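Sortase (Actinomyces oris, PDB 2XWG) probably acts, as the sortase-domain part of a longer membrane protein, as a class C cysteine transpeptidase in fimbrial assembly. Local coordinates at residues Asp99-Arg104 and Pro115-Thr120; Arg123-Gly128 and Val147-Thr152; Glu184-Thr189 and Thr226-Pro231. One frame throughout, in Å; residues are numbered along the deposited sequence.

Interaction 1. Residues Asp99-Arg104 and Pro115-Thr120; sequences DPVMAR and PIYHGT. With CA (calcium ion), chain F.
Met102 reaches His118 because its CG stands roughly anti to the backbone N (chi1 152°) and the chain runs straight before bending at SD, while chi1 of -72° in His118 holds the imidazole in the methionine's path. The two side chains cross at about a right angle: CE lies over the centre of one ring face, modelled too close to carry weight, and Met102 SD is 4.8 Å above the His118 centroid. With an alanine at His118, Met102 SD would probably lose the ring it faces and Glu95 O its bond from NE2. The backbone forms a classic beta bulge, Met102 and Ala103 both facing Ile116. Met102 N gives Ile116 O a bond of 2.8 Å, Ala103 N only a weak one; Ile116 N returns to Ala103 O at 2.7 Å. Pro100 O sits at the Tyr117 ring edge, 3.3 Å from Tyr117 CD1, and Pro115 lies against a guanidinium face of Arg104. Thr120 OG1 binds a calcium ion at 2.8 Å with two waters and the backbone O atoms of Pro77 and Glu80. The hairpin 103-107/112-118 pairs with strand 129-131 through Tyr117 and, through Arg104, with Ser175, while helix 122-127 packs on Tyr117.

Interaction 2. Residues Arg123-Gly128 and Val147-Thr152; sequences RTLTEG and VLTGHT
Leu125 O, Gly128 O and His151 N close round one water, which donates to Leu125 O at 2.6 Å and to Gly128 O at 3.0 Å and accepts from His151 N at 3.1 Å. This is the active-site end of the sortase beta barrel, where helix 122-127 meets the loop leaving strand 144-149; His151 is the predicted proton donor/acceptor, its side chain about 6 Å from that of Cys213, the predicted nucleophile. The water stitches the helix end to that loop, with no direct hydrogen bond between the two segments. Leu125 CG lies anti to the carbonyl carbon (chi1 -58°), which sends the isobutyl group toward Thr149, and CD1 meets Thr149 CG2 at 3.9 Å. Nearer the backbone, Leu125 CB makes a CH-pi contact over one face of the His151 imidazole, 4.0 Å from the ring centroid. Trp78, on a loop that probably corresponds to the lid of class C sortases, also meets this ring, the planes at about 45°. Carbon thus joins helix and ring at the face and water at the edge: a second water lies in the imidazole plane, 2.6 Å from His151 NE2 and 3.0 Å from Thr126 OG1.

Interaction 3. Residues Glu184-Thr189 and Thr226-Pro231; sequences EVNDIT and TGERVP
Asn186 and Glu228 cross obliquely, with the amide and carboxylate planes almost perpendicular, 88° apart. Chi1 of 73° sets Asn186 CG between its backbone N and carbonyl carbon, swinging the amide across to the other strand; ND2 comes within 2.8 Å of Glu228 OE1, but the bond is bent and weak. The stronger mate of that oxygen is Arg205, in a salt bridge. Glu184 and Val230 meet at a slant, aliphatic carbon doing the touching: Glu184 CB is 3.7 Å from Val230 CG2. Asp187 and Thr226 lie side by side on one sheet face. In the backbone, Asn186 and Asp187 both face Thr226 in a classic beta bulge. Thr226 O takes a bond from Asn186 N at 2.9 Å and a weak one from Asp187 N, while Thr226 N returns to Asp187 O at 2.8 Å. Glu184 N bonds to Glu228 O at 2.9 Å, and Glu228 N to Glu184 O at 2.8 Å. Gly227 CA also comes within 3.1 Å of Glu184 O as a CA-H...O contact. The antiparallel pairing in this part of the barrel wall therefore rests mainly on backbone bonds, and Arg205 would probably help to keep the Glu228 carboxylate ionised.

Overall arrangement
Interactions 1 and 2 are neighbours, with centres 10 Å apart: strand 112-118 leads into helix 122-127, Ile116 packs on Leu148, and Thr120 touches Thr149. Interaction 3 lies about 21 and 20 Å from interactions 1 and 2, centre to centre, across the middle of the chain, although all three reach the same sheet. Interaction 2 is the buried one and sits at the predicted active site, where waters and a leucine do the joining. Interactions 1 and 3 are partly buried antiparallel pairings, each with a classic bulge, but 1 adds sulfur, aromatic and calcium contacts close to the metal sites, whereas 3, away from any annotated site, carries charged and amide groups over a backbone ladder.

Interaction 1. Residues Asp99-Arg104 and Pro115-Thr120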
loop_
_atom_site.group_PDB
_atom_site.type_symbol
_atom_site.label_atom_id
_atom_site.label_comp_id
_atom_site.label_asym_id
_atom_site.label_seq_id
_atom_site.Cartn_x
_atom_site.Cartn_y
_atom_site.Cartn_z
ATOM N N ASP A 99 -5.090 -10.204 12.885
ATOM C CA ASP A 99 -6.416 -9.589 12.755
ATOM C C ASP A 99 -6.851 -9.622 11.297
ATOM O O ASP A 99 -6.046 -9.881 10.389
ATOM C CB ASP A 99 -6.401 -8.128 13.213
ATOM C CG ASP A 99 -6.042 -7.967 14.680
ATOM O OD1 ASP A 99 -6.618 -8.710 15.516
ATOM O OD2 ASP A 99 -5.188 -7.091 14.991
ATOM N N PRO A 100 -8.134 -9.351 11.050
ATOM C CA PRO A 100 -8.569 -9.382 9.646
ATOM C C PRO A 100 -8.056 -8.147 8.902
ATOM O O PRO A 100 -7.964 -8.139 7.683
ATOM C CB PRO A 100 -10.095 -9.387 9.751
ATOM C CG PRO A 100 -10.379 -9.857 11.184
ATOM C CD PRO A 100 -9.261 -9.250 11.989
ATOM N N VAL A 101 -7.704 -7.114 9.657
ATOM C CA VAL A 101 -7.070 -5.921 9.109
ATOM C C VAL A 101 -5.555 -6.081 9.116
ATOM O O VAL A 101 -4.975 -6.331 10.154
ATOM C CB VAL A 101 -7.439 -4.715 9.946
ATOM C CG1 VAL A 101 -6.632 -3.522 9.533
ATOM C CG2 VAL A 101 -8.926 -4.436 9.815
ATOM N N MET A 102 -4.903 -5.951 7.966
ATOM C CA MET A 102 -3.452 -6.076 7.922
ATOM C C MET A 102 -2.759 -4.891 8.621
ATOM O O MET A 102 -1.799 -5.066 9.386
ATOM C CB MET A 102 -2.985 -6.249 6.478
ATOM C CG MET A 102 -1.582 -5.752 6.199
ATOM S SD MET A 102 -1.029 -5.987 4.490
ATOM C CE MET A 102 -1.879 -7.463 4.002
ATOM N N ALA A 103 -3.268 -3.685 8.390
ATOM C CA ALA A 103 -2.669 -2.470 8.953
ATOM C C ALA A 103 -3.649 -1.302 8.826
ATOM O O ALA A 103 -4.747 -1.449 8.273
ATOM C CB ALA A 103 -1.365 -2.139 8.248
ATOM N N ARG A 104 -3.250 -0.142 9.330
ATOM C CA ARG A 104 -4.094 1.048 9.259
ATOM C C ARG A 104 -3.307 2.236 8.762
ATOM O O ARG A 104 -2.138 2.388 9.127
ATOM C CB ARG A 104 -4.616 1.408 10.635
ATOM C CG ARG A 104 -5.634 0.483 11.126
ATOM C CD ARG A 104 -6.632 1.248 11.922
ATOM N NE ARG A 104 -7.961 0.760 11.590
ATOM C CZ ARG A 104 -8.873 1.427 10.881
ATOM N NH1 ARG A 104 -8.636 2.672 10.424
ATOM N NH2 ARG A 104 -10.048 0.838 10.650
ATOM N N PRO A 115 -8.529 1.111 7.128
ATOM C CA PRO A 115 -7.923 -0.205 7.291
ATOM C C PRO A 115 -7.303 -0.652 5.994
ATOM O O PRO A 115 -7.776 -0.227 4.940
ATOM C CB PRO A 115 -9.124 -1.093 7.579
ATOM C CG PRO A 115 -10.224 -0.451 6.844
ATOM C CD PRO A 115 -9.995 1.007 7.065
ATOM N N ILE A 116 -6.277 -1.500 6.073
ATOM C CA ILE A 116 -5.563 -2.034 4.918
ATOM C C ILE A 116 -5.740 -3.549 4.915
ATOM O O ILE A 116 -5.578 -4.195 5.943
ATOM C CB ILE A 116 -4.080 -1.728 5.043
ATOM C CG1 ILE A 116 -3.860 -0.226 5.001
ATOM C CG2 ILE A 116 -3.304 -2.399 3.957
ATOM C CD1 ILE A 116 -2.470 0.201 5.357
ATOM N N TYR A 117 -6.085 -4.111 3.765
ATOM C CA TYR A 117 -6.309 -5.538 3.648
ATOM C C TYR A 117 -5.396 -6.122 2.588
ATOM O O TYR A 117 -4.876 -5.394 1.727
ATOM C CB TYR A 117 -7.754 -5.829 3.242
ATOM C CG TYR A 117 -8.801 -5.328 4.206
ATOM C CD1 TYR A 117 -9.076 -6.013 5.372
ATOM C CD2 TYR A 117 -9.528 -4.172 3.937
ATOM C CE1 TYR A 117 -10.046 -5.569 6.252
ATOM C CE2 TYR A 117 -10.491 -3.713 4.818
ATOM C CZ TYR A 117 -10.747 -4.426 5.977
ATOM O OH TYR A 117 -11.707 -3.978 6.866
ATOM N N HIS A 118 -5.209 -7.438 2.657
ATOM C CA HIS A 118 -4.452 -8.181 1.655
ATOM C C HIS A 118 -5.120 -8.046 0.297
ATOM O O HIS A 118 -6.323 -8.239 0.185
ATOM C CB HIS A 118 -4.451 -9.672 2.001
ATOM C CG HIS A 118 -3.599 -10.038 3.175
ATOM N ND1 HIS A 118 -4.054 -9.973 4.475
ATOM C CD2 HIS A 118 -2.330 -10.510 3.243
ATOM C CE1 HIS A 118 -3.093 -10.364 5.291
ATOM N NE2 HIS A 118 -2.035 -10.689 4.568
ATOM N N GLY A 119 -4.338 -7.761 -0.735
ATOM C CA GLY A 119 -4.810 -7.833 -2.112
ATOM C C GLY A 119 -5.551 -6.616 -2.654
ATOM O O GLY A 119 -5.846 -5.666 -1.914
ATOM N N THR A 120 -5.872 -6.653 -3.948
ATOM C CA THR A 120 -6.524 -5.520 -4.579
ATOM C C THR A 120 -7.684 -5.951 -5.472
ATOM O O THR A 120 -8.014 -5.298 -6.464
ATOM C CB THR A 120 -5.516 -4.675 -5.391
ATOM O OG1 THR A 120 -4.844 -5.521 -6.330
ATOM C CG2 THR A 120 -4.486 -4.059 -4.476
HETATM CA CA CA F . -6.252 -6.270 -8.567
HETATM O O HOH W 1 -6.242 -9.077 -8.096
HETATM O O HOH W 2 -4.285 -6.524 -10.584
#

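Interaction 2. Residues Arg123-Gly128 and Val147-Thr152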
loop_
_atom_site.group_PDB
_atom_site.type_symbol
_atom_site.label_atom_id
_atom_site.label_comp_id
_atom_site.label_asym_id
_atom_site.label_seq_id
_atom_site.Cartn_x
_atom_site.Cartn_y
_atom_site.Cartn_z
ATOM N N ARG A 123 -13.616 -6.588 -4.447
ATOM C CA ARG A 123 -14.325 -6.626 -3.174
ATOM C C ARG A 123 -13.497 -5.920 -2.106
ATOM O O ARG A 123 -14.032 -5.156 -1.297
ATOM C CB ARG A 123 -14.608 -8.072 -2.707
ATOM C CG ARG A 123 -15.698 -8.840 -3.463
ATOM C CD ARG A 123 -15.136 -10.142 -4.078
ATOM N NE ARG A 123 -14.154 -9.838 -5.129
ATOM C CZ ARG A 123 -14.407 -9.893 -6.439
ATOM N NH1 ARG A 123 -15.611 -10.273 -6.877
ATOM N NH2 ARG A 123 -13.450 -9.580 -7.310
ATOM N N THR A 124 -12.196 -6.199 -2.091
ATOM C CA THR A 124 -11.281 -5.617 -1.099
ATOM C C THR A 124 -11.245 -4.096 -1.153
ATOM O O THR A 124 -11.339 -3.444 -0.121
ATOM C CB THR A 124 -9.859 -6.117 -1.309
ATOM O OG1 THR A 124 -9.818 -7.516 -1.048
ATOM C CG2 THR A 124 -8.911 -5.422 -0.385
ATOM N N LEU A 125 -11.134 -3.535 -2.358
ATOM C CA LEU A 125 -11.062 -2.075 -2.497
ATOM C C LEU A 125 -12.397 -1.374 -2.214
ATOM O O LEU A 125 -12.431 -0.164 -2.028
ATOM C CB LEU A 125 -10.511 -1.651 -3.870
ATOM C CG LEU A 125 -9.124 -2.148 -4.256
ATOM C CD1 LEU A 125 -8.564 -1.327 -5.407
ATOM C CD2 LEU A 125 -8.247 -2.026 -3.090
ATOM N N THR A 126 -13.488 -2.127 -2.201
ATOM C CA THR A 126 -14.767 -1.611 -1.716
ATOM C C THR A 126 -14.774 -1.527 -0.184
ATOM O O THR A 126 -15.511 -0.735 0.400
ATOM C CB THR A 126 -15.922 -2.497 -2.213
ATOM O OG1 THR A 126 -16.272 -2.097 -3.552
ATOM C CG2 THR A 126 -17.132 -2.354 -1.338
ATOM N N GLU A 127 -13.932 -2.339 0.455
ATOM C CA GLU A 127 -13.886 -2.448 1.908
ATOM C C GLU A 127 -12.836 -1.551 2.587
ATOM O O GLU A 127 -12.981 -1.218 3.767
ATOM C CB GLU A 127 -13.690 -3.912 2.340
ATOM C CG GLU A 127 -14.945 -4.784 2.221
ATOM C CD GLU A 127 -16.191 -4.082 2.785
ATOM O OE1 GLU A 127 -16.243 -3.859 4.029
ATOM O OE2 GLU A 127 -17.106 -3.738 1.979
ATOM N N GLY A 128 -11.780 -1.178 1.865
ATOM C CA GLY A 128 -10.781 -0.259 2.391
ATOM C C GLY A 128 -9.588 -0.079 1.474
ATOM O O GLY A 128 -9.703 -0.164 0.268
ATOM N N VAL A 147 3.202 -0.841 -1.464
ATOM C CA VAL A 147 2.293 -0.094 -2.326
ATOM C C VAL A 147 0.855 -0.267 -1.863
ATOM O O VAL A 147 0.345 -1.389 -1.848
ATOM C CB VAL A 147 2.400 -0.579 -3.759
ATOM C CG1 VAL A 147 1.297 0.038 -4.597
ATOM C CG2 VAL A 147 3.759 -0.214 -4.323
ATOM N N LEU A 148 0.215 0.837 -1.466
ATOM C CA LEU A 148 -1.143 0.796 -0.908
ATOM C C LEU A 148 -2.116 1.442 -1.888
ATOM O O LEU A 148 -1.895 2.577 -2.324
ATOM C CB LEU A 148 -1.208 1.512 0.445
ATOM C CG LEU A 148 -0.194 1.052 1.474
ATOM C CD1 LEU A 148 -0.485 1.719 2.747
ATOM C CD2 LEU A 148 -0.290 -0.447 1.647
ATOM N N THR A 149 -3.198 0.719 -2.185
ATOM C CA THR A 149 -4.127 1.015 -3.271
ATOM C C THR A 149 -5.496 1.457 -2.771
ATOM O O THR A 149 -6.030 0.849 -1.843
ATOM C CB THR A 149 -4.363 -0.254 -4.081
ATOM O OG1 THR A 149 -3.107 -0.902 -4.314
ATOM C CG2 THR A 149 -4.971 0.087 -5.391
ATOM N N GLY A 150 -6.081 2.479 -3.400
ATOM C CA GLY A 150 -7.372 2.993 -2.990
ATOM C C GLY A 150 -8.123 3.679 -4.120
ATOM O O GLY A 150 -7.539 4.419 -4.886
ATOM N N HIS A 151 -9.428 3.444 -4.209
ATOM C CA HIS A 151 -10.275 4.019 -5.244
ATOM C C HIS A 151 -10.273 5.527 -5.198
ATOM O O HIS A 151 -10.002 6.127 -4.167
ATOM C CB HIS A 151 -11.724 3.573 -5.058
ATOM C CG HIS A 151 -12.033 2.211 -5.608
ATOM N ND1 HIS A 151 -11.541 1.758 -6.811
ATOM C CD2 HIS A 151 -12.804 1.209 -5.120
ATOM C CE1 HIS A 151 -11.991 0.540 -7.047
ATOM N NE2 HIS A 151 -12.759 0.181 -6.034
ATOM N N THR A 152 -10.538 6.123 -6.354
ATOM C CA THR A 152 -11.070 7.470 -6.460
ATOM C C THR A 152 -12.378 7.301 -7.215
ATOM O O THR A 152 -12.424 6.550 -8.204
ATOM C CB THR A 152 -10.160 8.376 -7.294
ATOM O OG1 THR A 152 -9.022 8.773 -6.525
ATOM C CG2 THR A 152 -10.895 9.609 -7.687
HETATM O O HOH W 3 -10.611 1.627 -1.944
HETATM O O HOH W 4 -14.074 -1.992 -5.632
#

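Interaction 3. Residues Glu184-Thr189 and Thr226-Pro231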
loop_
_atom_site.group_PDB
_atom_site.type_symbol
_atom_site.label_atom_id
_atom_site.label_comp_id
_atom_site.label_asym_id
_atom_site.label_seq_id
_atom_site.Cartn_x
_atom_site.Cartn_y
_atom_site.Cartn_z
ATOM N N GLU A 184 7.087 10.628 5.078
ATOM C CA GLU A 184 6.929 11.986 4.577
ATOM C C GLU A 184 6.888 11.934 3.046
ATOM O O GLU A 184 7.694 11.240 2.427
ATOM C CB GLU A 184 8.069 12.878 5.080
ATOM C CG GLU A 184 8.029 14.314 4.547
ATOM C CD GLU A 184 9.233 15.165 4.987
ATOM O OE1 GLU A 184 10.391 14.694 4.845
ATOM O OE2 GLU A 184 9.016 16.307 5.471
ATOM N N VAL A 185 5.935 12.638 2.436
ATOM C CA VAL A 185 5.758 12.594 0.982
ATOM C C VAL A 185 6.906 13.301 0.270
ATOM O O VAL A 185 7.191 14.468 0.538
ATOM C CB VAL A 185 4.444 13.258 0.564
ATOM C CG1 VAL A 185 4.331 13.328 -0.951
ATOM C CG2 VAL A 185 3.270 12.524 1.164
ATOM N N ASN A 186 7.572 12.607 -0.642
ATOM C CA ASN A 186 8.684 13.235 -1.334
ATOM C C ASN A 186 8.691 12.991 -2.840
ATOM O O ASN A 186 9.706 13.211 -3.501
ATOM C CB ASN A 186 10.019 12.816 -0.721
ATOM C CG ASN A 186 10.391 11.383 -1.059
ATOM O OD1 ASN A 186 9.757 10.733 -1.905
ATOM N ND2 ASN A 186 11.443 10.885 -0.412
ATOM N N ASP A 187 7.563 12.541 -3.382
ATOM C CA ASP A 187 7.446 12.361 -4.821
ATOM C C ASP A 187 5.994 12.150 -5.235
ATOM O O ASP A 187 5.321 11.239 -4.763
ATOM C CB ASP A 187 8.328 11.197 -5.291
ATOM C CG ASP A 187 8.596 11.215 -6.803
ATOM O OD1 ASP A 187 8.394 12.274 -7.458
ATOM O OD2 ASP A 187 9.036 10.157 -7.325
ATOM N N ILE A 188 5.517 13.012 -6.126
ATOM C CA ILE A 188 4.164 12.907 -6.650
ATOM C C ILE A 188 4.241 12.913 -8.161
ATOM O O ILE A 188 5.066 13.609 -8.743
ATOM C CB ILE A 188 3.291 14.051 -6.137
ATOM C CG1 ILE A 188 3.455 14.157 -4.613
ATOM C CG2 ILE A 188 1.848 13.840 -6.555
ATOM C CD1 ILE A 188 2.436 15.030 -3.930
ATOM N N THR A 189 3.380 12.134 -8.794
ATOM C CA THR A 189 3.611 11.730 -10.169
ATOM C C THR A 189 2.370 11.106 -10.781
ATOM O O THR A 189 1.807 10.184 -10.203
ATOM C CB THR A 189 4.707 10.656 -10.213
ATOM O OG1 THR A 189 5.980 11.263 -9.965
ATOM C CG2 THR A 189 4.725 9.981 -11.569
ATOM N N THR A 226 4.423 9.057 -3.165
ATOM C CA THR A 226 5.409 8.226 -2.503
ATOM C C THR A 226 5.873 8.936 -1.246
ATOM O O THR A 226 6.148 10.134 -1.274
ATOM C CB THR A 226 6.629 7.952 -3.412
ATOM O OG1 THR A 226 6.209 7.326 -4.639
ATOM C CG2 THR A 226 7.643 7.058 -2.702
ATOM N N GLY A 227 5.936 8.209 -0.136
ATOM C CA GLY A 227 6.477 8.768 1.092
ATOM C C GLY A 227 7.717 7.992 1.488
ATOM O O GLY A 227 7.850 6.813 1.138
ATOM N N GLU A 228 8.627 8.642 2.211
ATOM C CA GLU A 228 9.823 7.970 2.692
ATOM C C GLU A 228 9.851 7.952 4.213
ATOM O O GLU A 228 9.484 8.934 4.865
ATOM C CB GLU A 228 11.086 8.617 2.142
ATOM C CG GLU A 228 12.345 7.781 2.393
ATOM C CD GLU A 228 13.433 8.027 1.343
ATOM O OE1 GLU A 228 13.279 8.960 0.519
ATOM O OE2 GLU A 228 14.435 7.281 1.337
ATOM N N ARG A 229 10.272 6.826 4.775
ATOM C CA ARG A 229 10.301 6.655 6.214
ATOM C C ARG A 229 11.034 7.824 6.869
ATOM O O ARG A 229 12.108 8.208 6.432
ATOM C CB ARG A 229 10.983 5.327 6.563
ATOM C CG ARG A 229 11.029 4.995 8.058
ATOM C CD ARG A 229 9.642 4.681 8.607
ATOM N NE ARG A 229 9.670 4.244 10.004
ATOM C CZ ARG A 229 9.882 2.979 10.359
ATOM N NH1 ARG A 229 10.092 2.065 9.421
ATOM N NH2 ARG A 229 9.896 2.621 11.635
ATOM N N VAL A 230 10.431 8.393 7.905
ATOM C CA VAL A 230 11.050 9.435 8.711
ATOM C C VAL A 230 11.017 9.019 10.186
ATOM O O VAL A 230 9.962 8.630 10.699
ATOM C CB VAL A 230 10.289 10.762 8.593
ATOM C CG1 VAL A 230 10.554 11.612 9.829
ATOM C CG2 VAL A 230 10.685 11.507 7.315
ATOM N N PRO A 231 12.167 9.079 10.882
ATOM C CA PRO A 231 12.076 8.792 12.324
ATOM C C PRO A 231 11.477 9.979 13.080
ATOM O O PRO A 231 11.557 11.123 12.606
ATOM C CB PRO A 231 13.538 8.537 12.733
ATOM C CG PRO A 231 14.257 8.205 11.425
ATOM C CD PRO A 231 13.563 9.085 10.405
HETATM O O HOH W 5 5.934 8.928 -7.093
#